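Local coordinates for genome polyprotein (Chicken sicinivirus JSY, PDB 6QWT), which acts, through its C-terminal 3Dpol part, as the RNA-dependent RNA polymerase that copies the viral RNA genome, at residues C210-H215 with L382-V387; T217-S222 with R328-G333; G60-E65 with I288-N293; S235-T240 with I302-V307; D102-N107 with A185-F190. All blocks are in the same frame, centred on the assembly; numbering follows the deposited sequence.

How the contacts relate
Contact 4 is the buried one, set in the palm where motif A meets the motif B helix; contacts 2 and 3 are partly buried, and contacts 1 and 5 lie at the surface. Contacts 1 and 2 share helix 212-222, which packs against both the motif E strand and the motif C strand, and they touch through Phe386, Phe219 and Tyr220. Contacts 3 and 4 also adjoin: Asn293 N lies 3.1 Å from Asp238 O, a probable hydrogen bond. Chemistry follows place. In the palm, carbon packs on rings and flat polar groups, with CH-pi in contact 2, whereas contact 3 in the fingers uses a lysine between two aspartates and contact 5 an arginine bonded to a backbone carbonyl.

Contact 1 of 5, residues C210-H215 with L382-V387; sequences CDPDYH and LKRHFV
The FLKR turn of motif E, the element often called the primer grip in picornaviral polymerases, sends Leu382 and Arg384 against Cys210 and Pro212, just before and at the start of helix 212-222. The main touch is that of the flat Arg384 guanidinium on the proline ring. Pro212 CG sits 3.8 Å above the guanidinium plane, offset toward its rim, and CB of the same ring comes 3.8 Å from Arg384 NE. Arginine suits the spot because its extended chain, running straight from CG to NE, reaches across with an apolar stem and ends in a flat face that can lie on carbon. CG stands anti to the carbonyl carbon (chi1 -61°), which, with the extended chain, carries the guanidinium over to Pro212, and the group is steadied within its own turn: NH1 donates to Leu382 O over 2.9 Å, a bent bond (139°) that lies in the carbonyl plane. Beside this pair, the SG of Cys210 faces Leu382 CD1 at 4.4 Å, a loose apolar touch.

Proline fits the first turn of a helix, where no backbone N-H is needed. Just before it, Asp211 is held by its backbone: its N donates to His215 ND1, 2.9 Å away and almost straight at 172°, while its O accepts from both Tyr214 N and His215 N. Trp216 and Ile400 also touch the Arg384 side chain, and Asp213 OD2 is bonded to His430. Strands 384-388 and 396-400 form the antiparallel hairpin to which this turn leads, the arrangement typical of motif E, at the junction of palm and thumb.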
# COMPACT_ATOMS: atom_id res chain seq x y z
N CYS A 210 -0.27 -8.91 5.67
CA CYS A 210 0.24 -9.24 6.99
C CYS A 210 -0.60 -8.60 8.08
O CYS A 210 -1.26 -7.58 7.89
CB CYS A 210 1.69 -8.77 7.14
SG CYS A 210 1.85 -7.00 7.40
N ASP A 211 -0.60 -9.25 9.24
CA ASP A 211 -1.17 -8.72 10.47
C ASP A 211 -0.01 -8.40 11.40
O ASP A 211 0.60 -9.33 11.95
CB ASP A 211 -2.13 -9.73 11.11
CG ASP A 211 -2.82 -9.18 12.33
OD1 ASP A 211 -3.07 -7.96 12.39
OD2 ASP A 211 -3.13 -9.98 13.24
N PRO A 212 0.35 -7.13 11.57
CA PRO A 212 1.57 -6.80 12.33
C PRO A 212 1.65 -7.46 13.70
O PRO A 212 2.73 -7.87 14.12
CB PRO A 212 1.51 -5.27 12.43
CG PRO A 212 0.75 -4.85 11.22
CD PRO A 212 -0.28 -5.93 10.99
N ASP A 213 0.51 -7.57 14.41
CA ASP A 213 0.51 -8.24 15.70
C ASP A 213 1.03 -9.66 15.59
O ASP A 213 1.75 -10.14 16.48
CB ASP A 213 -0.91 -8.25 16.29
CG ASP A 213 -1.25 -6.96 17.01
OD1 ASP A 213 -2.41 -6.82 17.44
OD2 ASP A 213 -0.37 -6.08 17.13
N TYR A 214 0.67 -10.37 14.52
CA TYR A 214 1.06 -11.76 14.36
C TYR A 214 2.37 -11.92 13.60
O TYR A 214 3.25 -12.68 14.02
CB TYR A 214 -0.05 -12.54 13.65
CG TYR A 214 0.31 -13.99 13.38
CD1 TYR A 214 0.86 -14.38 12.17
CD2 TYR A 214 0.10 -14.96 14.36
CE1 TYR A 214 1.19 -15.70 11.93
CE2 TYR A 214 0.43 -16.29 14.12
CZ TYR A 214 0.98 -16.65 12.91
OH TYR A 214 1.31 -17.96 12.66
N HIS A 215 2.52 -11.21 12.48
CA HIS A 215 3.61 -11.50 11.56
C HIS A 215 4.92 -10.83 11.93
O HIS A 215 5.96 -11.19 11.35
CB HIS A 215 3.20 -11.10 10.14
CG HIS A 215 2.23 -12.06 9.52
ND1 HIS A 215 0.89 -11.77 9.37
CD2 HIS A 215 2.40 -13.31 9.03
CE1 HIS A 215 0.28 -12.80 8.81
NE2 HIS A 215 1.18 -13.75 8.60
N LEU A 382 6.79 -0.19 8.06
CA LEU A 382 5.42 0.30 8.24
C LEU A 382 5.30 1.11 9.53
O LEU A 382 4.38 0.93 10.33
CB LEU A 382 4.41 -0.85 8.21
CG LEU A 382 4.41 -1.74 6.96
CD1 LEU A 382 3.54 -2.97 7.18
CD2 LEU A 382 3.95 -0.95 5.74
N LYS A 383 6.28 2.00 9.73
CA LYS A 383 6.35 2.90 10.88
C LYS A 383 6.51 2.16 12.21
O LYS A 383 6.25 2.74 13.28
CB LYS A 383 5.12 3.82 10.94
CG LYS A 383 5.01 4.79 9.77
CD LYS A 383 3.81 5.72 9.93
CE LYS A 383 4.20 7.18 9.81
NZ LYS A 383 3.30 8.08 10.60
N ARG A 384 6.95 0.90 12.20
CA ARG A 384 7.02 0.10 13.41
C ARG A 384 8.42 -0.47 13.61
O ARG A 384 9.04 -0.96 12.66
CB ARG A 384 6.02 -1.06 13.38
CG ARG A 384 4.56 -0.64 13.28
CD ARG A 384 3.74 -1.72 12.59
NE ARG A 384 2.31 -1.63 12.87
CZ ARG A 384 1.44 -0.98 12.09
NH1 ARG A 384 1.86 -0.37 10.99
NH2 ARG A 384 0.16 -0.95 12.41
N HIS A 385 8.90 -0.41 14.85
CA HIS A 385 10.11 -1.12 15.24
C HIS A 385 9.80 -2.59 15.53
O HIS A 385 8.64 -3.01 15.55
CB HIS A 385 10.75 -0.47 16.48
CG HIS A 385 11.58 0.73 16.18
ND1 HIS A 385 11.09 2.02 16.26
CD2 HIS A 385 12.88 0.85 15.81
CE1 HIS A 385 12.05 2.87 15.95
NE2 HIS A 385 13.14 2.19 15.67
N PHE A 386 10.86 -3.37 15.73
CA PHE A 386 10.76 -4.76 16.17
C PHE A 386 11.36 -4.83 17.57
O PHE A 386 12.57 -4.63 17.74
CB PHE A 386 11.50 -5.70 15.22
CG PHE A 386 10.96 -5.71 13.81
CD1 PHE A 386 11.25 -4.68 12.93
CD2 PHE A 386 10.17 -6.76 13.36
CE1 PHE A 386 10.76 -4.69 11.63
CE2 PHE A 386 9.68 -6.78 12.07
CZ PHE A 386 9.97 -5.74 11.20
N VAL A 387 10.52 -5.11 18.58
CA VAL A 387 10.96 -5.15 19.96
C VAL A 387 10.54 -6.47 20.59
O VAL A 387 9.34 -6.74 20.73
CB VAL A 387 10.40 -3.97 20.78
CG1 VAL A 387 10.83 -4.10 22.24
CG2 VAL A 387 10.87 -2.65 20.20

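Contact 2 of 5, residues T217-S222 with R328-G333; sequences TPFYHS and RILCYG
Leu330 is the residue most covered here, and it spends that surface on a single aromatic face. Its CD2 methyl stands 3.7 Å from the centroid of the Phe219 ring, 14° off the ring normal, in a CH-pi contact over the middle of the face. Leu330 CG is anti to the backbone N (chi1 -171°), which swings the branch out from the strand toward the helix, and the two side chains meet at about a right angle. A branched aliphatic residue suits this place because one methyl can settle on the ring. Cys210 packs on the far end of the Phe219 ring, at CZ, and Phe386 against its CB.

The strand is 327-332, an outer strand of the four-stranded antiparallel sheet of the palm; it runs into Tyr332 and Gly333, the start of the YGDD turn of motif C, and helix 212-222 lies against it.

Two residues back along the strand, Arg328 meets Ser222, one turn on from Phe219. Ser222 CB lies 3.7 Å above the guanidinium plane, toward its rim, and Ser222 OG comes 3.3 Å from Arg328 CD. The arginine chain bends at chi3 (-64°), so that the methylene CD and the flat group both lie along the small serine, whose size permits such a close approach. Ser222 OG occupies the crowded position between backbone N and carbonyl carbon, and from there donates back to Phe219 O at 2.9 Å, tilted out of the carbonyl plane. Tyr226 also touches the side chain of Arg328.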
# COMPACT_ATOMS: atom_id res chain seq x y z
N THR A 217 6.64 -11.44 14.41
CA THR A 217 7.54 -12.47 14.93
C THR A 217 8.23 -13.23 13.80
O THR A 217 9.48 -13.29 13.78
CB THR A 217 6.79 -13.40 15.89
OG1 THR A 217 6.42 -12.67 17.07
CG2 THR A 217 7.65 -14.60 16.28
N PRO A 218 7.53 -13.84 12.83
CA PRO A 218 8.26 -14.50 11.74
C PRO A 218 9.02 -13.53 10.84
O PRO A 218 10.06 -13.91 10.30
CB PRO A 218 7.15 -15.24 10.97
CG PRO A 218 5.91 -14.50 11.28
CD PRO A 218 6.07 -14.04 12.70
N PHE A 219 8.53 -12.30 10.66
CA PHE A 219 9.31 -11.29 9.94
C PHE A 219 10.66 -11.07 10.62
O PHE A 219 11.70 -11.05 9.95
CB PHE A 219 8.54 -9.96 9.88
CG PHE A 219 7.37 -9.97 8.93
CD1 PHE A 219 6.57 -8.84 8.79
CD2 PHE A 219 7.06 -11.09 8.17
CE1 PHE A 219 5.50 -8.83 7.91
CE2 PHE A 219 5.98 -11.09 7.30
CZ PHE A 219 5.20 -9.95 7.17
N TYR A 220 10.64 -10.91 11.94
CA TYR A 220 11.87 -10.67 12.71
C TYR A 220 12.84 -11.84 12.57
O TYR A 220 14.02 -11.65 12.25
CB TYR A 220 11.49 -10.44 14.17
CG TYR A 220 12.63 -10.20 15.13
CD1 TYR A 220 13.12 -8.92 15.35
CD2 TYR A 220 13.20 -11.25 15.84
CE1 TYR A 220 14.15 -8.69 16.24
CE2 TYR A 220 14.23 -11.03 16.73
CZ TYR A 220 14.70 -9.75 16.93
OH TYR A 220 15.73 -9.52 17.81
N HIS A 221 12.36 -13.06 12.80
CA HIS A 221 13.25 -14.22 12.77
C HIS A 221 13.72 -14.56 11.37
O HIS A 221 14.73 -15.26 11.22
CB HIS A 221 12.55 -15.42 13.42
CG HIS A 221 12.31 -15.25 14.89
ND1 HIS A 221 13.33 -15.17 15.81
CD2 HIS A 221 11.15 -15.13 15.59
CE1 HIS A 221 12.81 -15.02 17.02
NE2 HIS A 221 11.50 -14.99 16.91
N SER A 222 13.03 -14.09 10.33
CA SER A 222 13.47 -14.37 8.97
C SER A 222 14.75 -13.61 8.63
O SER A 222 15.52 -14.05 7.77
CB SER A 222 12.37 -14.02 7.97
OG SER A 222 12.37 -12.63 7.67
N ARG A 328 17.52 -11.53 1.46
CA ARG A 328 16.09 -11.57 1.73
C ARG A 328 15.52 -10.17 1.60
O ARG A 328 16.11 -9.21 2.09
CB ARG A 328 15.79 -12.14 3.12
CG ARG A 328 14.33 -11.96 3.55
CD ARG A 328 14.04 -12.69 4.85
NE ARG A 328 14.17 -14.13 4.71
CZ ARG A 328 13.23 -14.92 4.19
NH1 ARG A 328 12.09 -14.40 3.77
NH2 ARG A 328 13.44 -16.23 4.10
N ILE A 329 14.37 -10.07 0.93
CA ILE A 329 13.68 -8.80 0.75
C ILE A 329 12.26 -8.94 1.30
O ILE A 329 11.65 -10.01 1.18
CB ILE A 329 13.66 -8.38 -0.74
CG1 ILE A 329 15.08 -8.07 -1.23
CG2 ILE A 329 12.75 -7.18 -0.96
CD1 ILE A 329 15.18 -7.81 -2.72
N LEU A 330 11.77 -7.88 1.93
CA LEU A 330 10.38 -7.83 2.40
C LEU A 330 9.82 -6.45 2.07
O LEU A 330 10.35 -5.44 2.52
CB LEU A 330 10.28 -8.11 3.90
CG LEU A 330 8.86 -8.29 4.45
CD1 LEU A 330 8.22 -9.56 3.91
CD2 LEU A 330 8.90 -8.31 5.96
N CYS A 331 8.75 -6.43 1.28
CA CYS A 331 8.22 -5.20 0.71
C CYS A 331 6.73 -5.08 1.02
O CYS A 331 6.00 -6.07 1.04
CB CYS A 331 8.43 -5.17 -0.82
SG CYS A 331 10.13 -4.92 -1.35
N TYR A 332 6.30 -3.84 1.27
CA TYR A 332 4.89 -3.48 1.27
C TYR A 332 4.79 -2.12 0.58
O TYR A 332 5.11 -1.09 1.18
CB TYR A 332 4.30 -3.42 2.68
CG TYR A 332 2.78 -3.56 2.73
CD1 TYR A 332 2.17 -4.45 3.61
CD2 TYR A 332 1.97 -2.79 1.90
CE1 TYR A 332 0.79 -4.58 3.65
CE2 TYR A 332 0.59 -2.92 1.93
CZ TYR A 332 0.01 -3.81 2.81
OH TYR A 332 -1.36 -3.92 2.84
N GLY A 333 4.35 -2.13 -0.67
CA GLY A 333 4.33 -0.89 -1.44
C GLY A 333 5.74 -0.40 -1.71
O GLY A 333 6.58 -1.13 -2.24

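Contact 3 of 5, residues G60-E65 with I288-N293; sequences GGDIDE and IMKGGN
Lys290 reaches across to two aspartates, and its side chain is best followed outward. From CB the chain leaves the end of strand 285-290 with CG anti to the backbone N (chi1 -179°), extended as far as CE. CG passes 3.6 Å from Asp62 OD2, and CD runs on alongside the same oxygen at 4.2 Å. CE then comes up to the second carboxylate, 3.5 Å from Asp64 OD2. A last bend at chi4 (-70°) turns NZ back between the two acids: it is 2.8 Å from Asp62 OD2, taken on the anti lone pair, and 2.6 Å from Asp64 OD2, met on the syn side but 28° out of the carboxylate plane. Both are salt bridges, and a weak, long ion pair to Glu2 adds a third acid. Lysine suits the place because its long stem spans the gap and its ammonium can donate in several directions.

Asp62 is fixed in turn by its other oxygen, OD1, which accepts from Ser243 N. That oxygen also lies 3.5 Å from Gly291 CA, on the side where a CB would stand; the positive phi would also press a CB against the preceding carbonyl O. Gly61 pairs through its backbone with Ser1. The network therefore ties the fingers sheet, in which strand 2-5 pairs with 285-290, to the loop that receives the chain's first residue, as in picornaviral polymerases whose N-terminus is buried near the base of the fingers.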
# COMPACT_ATOMS: atom_id res chain seq x y z
N GLY A 60 7.82 13.04 -15.25
CA GLY A 60 9.27 13.14 -15.33
C GLY A 60 9.91 12.21 -16.34
O GLY A 60 11.13 12.29 -16.54
N GLY A 61 9.13 11.34 -16.98
CA GLY A 61 9.67 10.42 -17.96
C GLY A 61 9.39 8.97 -17.63
O GLY A 61 9.21 8.61 -16.46
N ASP A 62 9.33 8.13 -18.66
CA ASP A 62 9.11 6.69 -18.50
C ASP A 62 10.25 5.94 -19.18
O ASP A 62 10.83 6.42 -20.16
CB ASP A 62 7.76 6.27 -19.10
CG ASP A 62 7.48 4.79 -18.92
OD1 ASP A 62 7.69 4.28 -17.80
OD2 ASP A 62 7.06 4.14 -19.90
N ILE A 63 10.56 4.76 -18.66
CA ILE A 63 11.61 3.92 -19.23
C ILE A 63 10.95 2.73 -19.91
O ILE A 63 10.19 1.98 -19.28
CB ILE A 63 12.62 3.47 -18.15
CG1 ILE A 63 13.28 4.70 -17.53
CG2 ILE A 63 13.66 2.55 -18.76
CD1 ILE A 63 14.09 4.39 -16.28
N ASP A 64 11.23 2.56 -21.20
CA ASP A 64 10.65 1.50 -22.01
C ASP A 64 11.59 0.32 -22.23
O ASP A 64 11.12 -0.79 -22.48
CB ASP A 64 10.24 2.05 -23.38
CG ASP A 64 8.86 2.66 -23.36
OD1 ASP A 64 7.93 2.00 -22.84
OD2 ASP A 64 8.70 3.79 -23.87
N GLU A 65 12.90 0.54 -22.15
CA GLU A 65 13.83 -0.54 -22.42
C GLU A 65 14.49 -1.02 -21.14
O GLU A 65 14.80 -0.22 -20.25
CB GLU A 65 14.91 -0.09 -23.41
CG GLU A 65 14.34 0.56 -24.67
CD GLU A 65 13.46 -0.39 -25.46
OE1 GLU A 65 13.71 -1.62 -25.43
OE2 GLU A 65 12.51 0.09 -26.12
N ILE A 288 -3.91 10.05 -19.61
CA ILE A 288 -3.37 8.70 -19.57
C ILE A 288 -1.97 8.78 -18.99
O ILE A 288 -1.19 9.66 -19.37
CB ILE A 288 -3.36 8.04 -20.96
CG1 ILE A 288 -4.74 7.46 -21.29
CG2 ILE A 288 -2.28 6.97 -21.06
CD1 ILE A 288 -4.92 7.10 -22.75
N MET A 289 -1.66 7.89 -18.05
CA MET A 289 -0.33 7.80 -17.46
C MET A 289 0.41 6.63 -18.10
O MET A 289 -0.06 5.48 -18.02
CB MET A 289 -0.41 7.64 -15.95
CG MET A 289 -0.63 8.94 -15.19
SD MET A 289 0.75 10.09 -15.37
CE MET A 289 0.02 11.63 -14.83
N LYS A 290 1.54 6.91 -18.73
CA LYS A 290 2.43 5.89 -19.25
C LYS A 290 3.54 5.68 -18.23
O LYS A 290 4.36 6.58 -18.00
CB LYS A 290 2.99 6.29 -20.61
CG LYS A 290 3.92 5.26 -21.25
CD LYS A 290 4.33 5.70 -22.65
CE LYS A 290 5.36 4.76 -23.25
NZ LYS A 290 6.68 4.88 -22.57
N GLY A 291 3.56 4.50 -17.61
CA GLY A 291 4.43 4.25 -16.48
C GLY A 291 3.73 4.50 -15.15
O GLY A 291 2.65 5.08 -15.08
N GLY A 292 4.37 4.04 -14.07
CA GLY A 292 3.78 4.13 -12.74
C GLY A 292 2.56 3.22 -12.61
O GLY A 292 2.23 2.44 -13.49
N ASN A 293 1.89 3.33 -11.45
CA ASN A 293 0.68 2.56 -11.16
C ASN A 293 -0.16 3.43 -10.23
O ASN A 293 0.41 4.05 -9.32
CB ASN A 293 1.03 1.21 -10.49
CG ASN A 293 -0.19 0.26 -10.31
OD1 ASN A 293 -1.33 0.62 -10.57
ND2 ASN A 293 0.08 -0.96 -9.86

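Contact 4 of 5, residues S235-T240 with I302-V307; sequences SNFDST and ILNSMV
The Phe237 ring and the Asn304 amide stand almost perpendicular, their planes 86° apart, and ND2 comes 3.7 Å from ring atom CE2 in an oblique approach. Val307 CG1 also meets the ring obliquely, 4.2 Å from CZ, while the Tyr234 ring meets it at an incline. Phe237 CG is anti to the backbone N (chi1 -170°), which directs the ring from its short helix toward 298-316. A large aromatic suits this buried spot, where it covers one turn of the longer helix from Asn304 to Val307.

Beside the ring, the Asp238 carboxylate and the Asn304 amide are turned only 31° from each other, with OD1 3.6 Å from ND2, a distance for neighbours and not for a hydrogen bond. The amide's OD1 accepts a weak hydrogen bond from Asn293 ND2. The short helix is secured at its start by Asn236 O, which accepts from Ser239 N, Thr240 N and Thr240 OG1. Asp238 and Asn304 lie in sequence motifs A and B of the palm; in related polymerases the equivalent pair recognises the ribose hydroxyls of the incoming nucleotide, and a similar role is probable here.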
# COMPACT_ATOMS: atom_id res chain seq x y z
N SER A 235 10.55 7.90 -2.73
CA SER A 235 9.76 9.11 -2.95
C SER A 235 9.15 9.03 -4.34
O SER A 235 9.86 8.79 -5.33
CB SER A 235 10.62 10.36 -2.81
OG SER A 235 11.94 10.15 -3.29
N ASN A 236 7.83 9.20 -4.42
CA ASN A 236 7.09 9.17 -5.69
C ASN A 236 7.25 7.82 -6.39
O ASN A 236 7.42 7.74 -7.61
CB ASN A 236 7.52 10.31 -6.61
CG ASN A 236 7.84 11.58 -5.85
OD1 ASN A 236 6.95 12.24 -5.31
ND2 ASN A 236 9.12 11.94 -5.80
N PHE A 237 7.17 6.74 -5.60
CA PHE A 237 7.26 5.39 -6.16
C PHE A 237 6.18 5.14 -7.20
O PHE A 237 6.44 4.53 -8.24
CB PHE A 237 7.17 4.37 -5.03
CG PHE A 237 7.49 2.96 -5.44
CD1 PHE A 237 8.69 2.66 -6.07
CD2 PHE A 237 6.61 1.92 -5.17
CE1 PHE A 237 8.99 1.36 -6.44
CE2 PHE A 237 6.90 0.62 -5.53
CZ PHE A 237 8.10 0.34 -6.17
N ASP A 238 4.96 5.62 -6.94
CA ASP A 238 3.83 5.36 -7.83
C ASP A 238 3.95 6.10 -9.16
O ASP A 238 3.20 5.78 -10.09
CB ASP A 238 2.53 5.75 -7.14
CG ASP A 238 2.34 5.03 -5.82
OD1 ASP A 238 2.41 3.78 -5.81
OD2 ASP A 238 2.13 5.71 -4.79
N SER A 239 4.87 7.05 -9.28
CA SER A 239 5.11 7.74 -10.54
C SER A 239 6.38 7.27 -11.24
O SER A 239 6.45 7.32 -12.48
CB SER A 239 5.19 9.25 -10.32
OG SER A 239 3.92 9.78 -9.97
N THR A 240 7.38 6.81 -10.49
CA THR A 240 8.69 6.53 -11.05
C THR A 240 8.86 5.09 -11.53
O THR A 240 9.88 4.78 -12.15
CB THR A 240 9.78 6.83 -10.01
OG1 THR A 240 9.46 6.17 -8.78
CG2 THR A 240 9.86 8.33 -9.76
N ILE A 302 0.18 -5.92 -4.38
CA ILE A 302 0.83 -7.19 -4.66
C ILE A 302 1.80 -7.05 -5.83
O ILE A 302 2.95 -7.48 -5.76
CB ILE A 302 -0.22 -8.29 -4.92
CG1 ILE A 302 -0.80 -8.79 -3.60
CG2 ILE A 302 0.39 -9.45 -5.69
CD1 ILE A 302 0.22 -9.44 -2.71
N LEU A 303 1.33 -6.44 -6.93
CA LEU A 303 2.20 -6.22 -8.08
C LEU A 303 3.28 -5.19 -7.79
O LEU A 303 4.39 -5.29 -8.33
CB LEU A 303 1.36 -5.80 -9.29
CG LEU A 303 0.21 -6.76 -9.64
CD1 LEU A 303 -0.57 -6.26 -10.84
CD2 LEU A 303 0.74 -8.17 -9.89
N ASN A 304 2.98 -4.20 -6.94
CA ASN A 304 4.01 -3.24 -6.54
C ASN A 304 5.12 -3.93 -5.76
O ASN A 304 6.30 -3.60 -5.93
CB ASN A 304 3.40 -2.12 -5.70
CG ASN A 304 3.03 -0.91 -6.54
OD1 ASN A 304 2.58 -1.04 -7.68
ND2 ASN A 304 3.22 0.28 -5.97
N SER A 305 4.76 -4.87 -4.88
CA SER A 305 5.76 -5.65 -4.15
C SER A 305 6.70 -6.36 -5.12
O SER A 305 7.92 -6.31 -4.96
CB SER A 305 5.08 -6.67 -3.24
OG SER A 305 4.43 -6.04 -2.16
N MET A 306 6.13 -7.03 -6.12
CA MET A 306 6.96 -7.71 -7.11
C MET A 306 7.84 -6.71 -7.85
O MET A 306 9.03 -6.96 -8.03
CB MET A 306 6.07 -8.50 -8.07
CG MET A 306 5.17 -9.48 -7.34
SD MET A 306 4.08 -10.46 -8.40
CE MET A 306 5.26 -11.19 -9.50
N VAL A 307 7.28 -5.57 -8.25
CA VAL A 307 8.07 -4.52 -8.90
C VAL A 307 9.23 -4.11 -8.00
O VAL A 307 10.38 -3.98 -8.45
CB VAL A 307 7.18 -3.31 -9.25
CG1 VAL A 307 8.05 -2.10 -9.58
CG2 VAL A 307 6.26 -3.65 -10.40

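Contact 5 of 5, residues D102-N107 with A185-F190; sequences DGIDMN and AGRMLF
In the fingers region of the polymerase, Arg187 of helix 180-189 reaches to segment 102-107, meeting Asp102 and Ile104. One part is a hydrogen bond. NH2 donates to the Asp102 carbonyl O at 2.6 Å, with an N-H...O angle of 164°, and the oxygen lies at the edge of the guanidinium, in its plane, so the donor is used in its natural direction. NH2 in turn lies nearly along the C=O axis, and the pair is thus straight at both ends.

The second part is apolar. Ile104 CG2 sits 3.6 Å above one guanidinium face, offset toward the rim, and the same methyl is 3.8 Å from Arg187 CD. The isoleucine holds CG1 between backbone N and carbonyl carbon (chi1 59°), which leaves CG2 beside the N to cover the arginine. Arginine suits the place because it offers an edge to a carbonyl and a face to a methyl at once; its bend at chi3 turns the flat group to serve both. Further along, Asp105 OD2 accepts from Asn107 N over 2.9 Å, an Asx turn that shapes the loop.

Arg187 NH1 also bonds weakly to Ala94 O, so the arginine spans helix 91-96 and the loop together; Ile104 pairs by backbone with Ile95 and packs on Phe124 of strand 124-126, while Met188 and Leu189 rest against Leu146 of helix 136-147.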
# COMPACT_ATOMS: atom_id res chain seq x y z
N ASP A 102 -10.47 -12.80 1.17
CA ASP A 102 -11.75 -12.24 1.56
C ASP A 102 -12.45 -11.60 0.36
O ASP A 102 -11.83 -11.22 -0.63
CB ASP A 102 -11.57 -11.19 2.66
CG ASP A 102 -11.67 -11.80 4.05
OD1 ASP A 102 -12.68 -12.49 4.33
OD2 ASP A 102 -10.75 -11.57 4.87
N GLY A 103 -13.78 -11.51 0.46
CA GLY A 103 -14.57 -10.87 -0.56
C GLY A 103 -14.33 -9.37 -0.61
O GLY A 103 -13.58 -8.79 0.18
N ILE A 104 -15.01 -8.72 -1.56
CA ILE A 104 -14.81 -7.29 -1.76
C ILE A 104 -15.47 -6.51 -0.64
O ILE A 104 -16.43 -6.97 0.01
CB ILE A 104 -15.36 -6.86 -3.13
CG1 ILE A 104 -16.85 -7.18 -3.25
CG2 ILE A 104 -14.57 -7.51 -4.26
CD1 ILE A 104 -17.49 -6.63 -4.50
N ASP A 105 -14.96 -5.30 -0.40
CA ASP A 105 -15.55 -4.38 0.57
C ASP A 105 -16.72 -3.68 -0.09
O ASP A 105 -16.54 -2.86 -1.00
CB ASP A 105 -14.50 -3.38 1.04
CG ASP A 105 -14.94 -2.61 2.27
OD1 ASP A 105 -14.06 -2.27 3.09
OD2 ASP A 105 -16.15 -2.35 2.42
N MET A 106 -17.94 -3.99 0.36
CA MET A 106 -19.13 -3.40 -0.24
C MET A 106 -19.30 -1.93 0.11
O MET A 106 -20.16 -1.27 -0.48
CB MET A 106 -20.37 -4.19 0.19
CG MET A 106 -21.42 -4.34 -0.90
SD MET A 106 -20.83 -5.22 -2.36
CE MET A 106 -20.38 -6.81 -1.67
N ASN A 107 -18.51 -1.40 1.04
CA ASN A 107 -18.63 -0.00 1.44
C ASN A 107 -17.69 0.93 0.69
O ASN A 107 -17.80 2.15 0.84
CB ASN A 107 -18.37 0.13 2.95
CG ASN A 107 -19.49 -0.44 3.78
OD1 ASN A 107 -20.67 -0.25 3.46
ND2 ASN A 107 -19.14 -1.15 4.85
N ALA A 185 -12.79 -8.17 -12.43
CA ALA A 185 -12.03 -8.82 -13.49
C ALA A 185 -10.59 -9.07 -13.07
O ALA A 185 -10.02 -10.12 -13.37
CB ALA A 185 -12.08 -7.98 -14.77
N GLY A 186 -9.99 -8.11 -12.36
CA GLY A 186 -8.63 -8.30 -11.89
C GLY A 186 -8.52 -9.38 -10.83
O GLY A 186 -7.56 -10.15 -10.81
N ARG A 187 -9.49 -9.44 -9.92
CA ARG A 187 -9.51 -10.51 -8.93
C ARG A 187 -9.80 -11.86 -9.57
O ARG A 187 -9.48 -12.90 -8.98
CB ARG A 187 -10.55 -10.22 -7.84
CG ARG A 187 -10.26 -8.96 -7.04
CD ARG A 187 -11.37 -8.68 -6.04
NE ARG A 187 -10.89 -8.81 -4.67
CZ ARG A 187 -11.33 -9.73 -3.81
NH1 ARG A 187 -12.27 -10.59 -4.17
NH2 ARG A 187 -10.83 -9.78 -2.58
N MET A 188 -10.41 -11.88 -10.75
CA MET A 188 -10.57 -13.15 -11.45
C MET A 188 -9.25 -13.61 -12.06
O MET A 188 -8.80 -14.73 -11.81
CB MET A 188 -11.65 -13.02 -12.53
CG MET A 188 -13.06 -12.93 -11.98
SD MET A 188 -14.28 -12.54 -13.25
CE MET A 188 -14.29 -14.07 -14.20
N LEU A 189 -8.59 -12.73 -12.83
CA LEU A 189 -7.37 -13.10 -13.53
C LEU A 189 -6.23 -13.41 -12.57
O LEU A 189 -5.49 -14.38 -12.76
CB LEU A 189 -6.96 -11.99 -14.50
CG LEU A 189 -7.92 -11.65 -15.64
CD1 LEU A 189 -7.45 -10.40 -16.36
CD2 LEU A 189 -8.01 -12.83 -16.60
N PHE A 190 -6.07 -12.58 -11.54
CA PHE A 190 -4.92 -12.67 -10.64
C PHE A 190 -5.30 -13.20 -9.26
O PHE A 190 -4.45 -13.20 -8.36
CB PHE A 190 -4.25 -11.30 -10.51
CG PHE A 190 -3.81 -10.72 -11.82
CD1 PHE A 190 -2.60 -11.11 -12.39
CD2 PHE A 190 -4.59 -9.80 -12.49
CE1 PHE A 190 -2.19 -10.58 -13.60
CE2 PHE A 190 -4.18 -9.26 -13.70
CZ PHE A 190 -2.98 -9.66 -14.25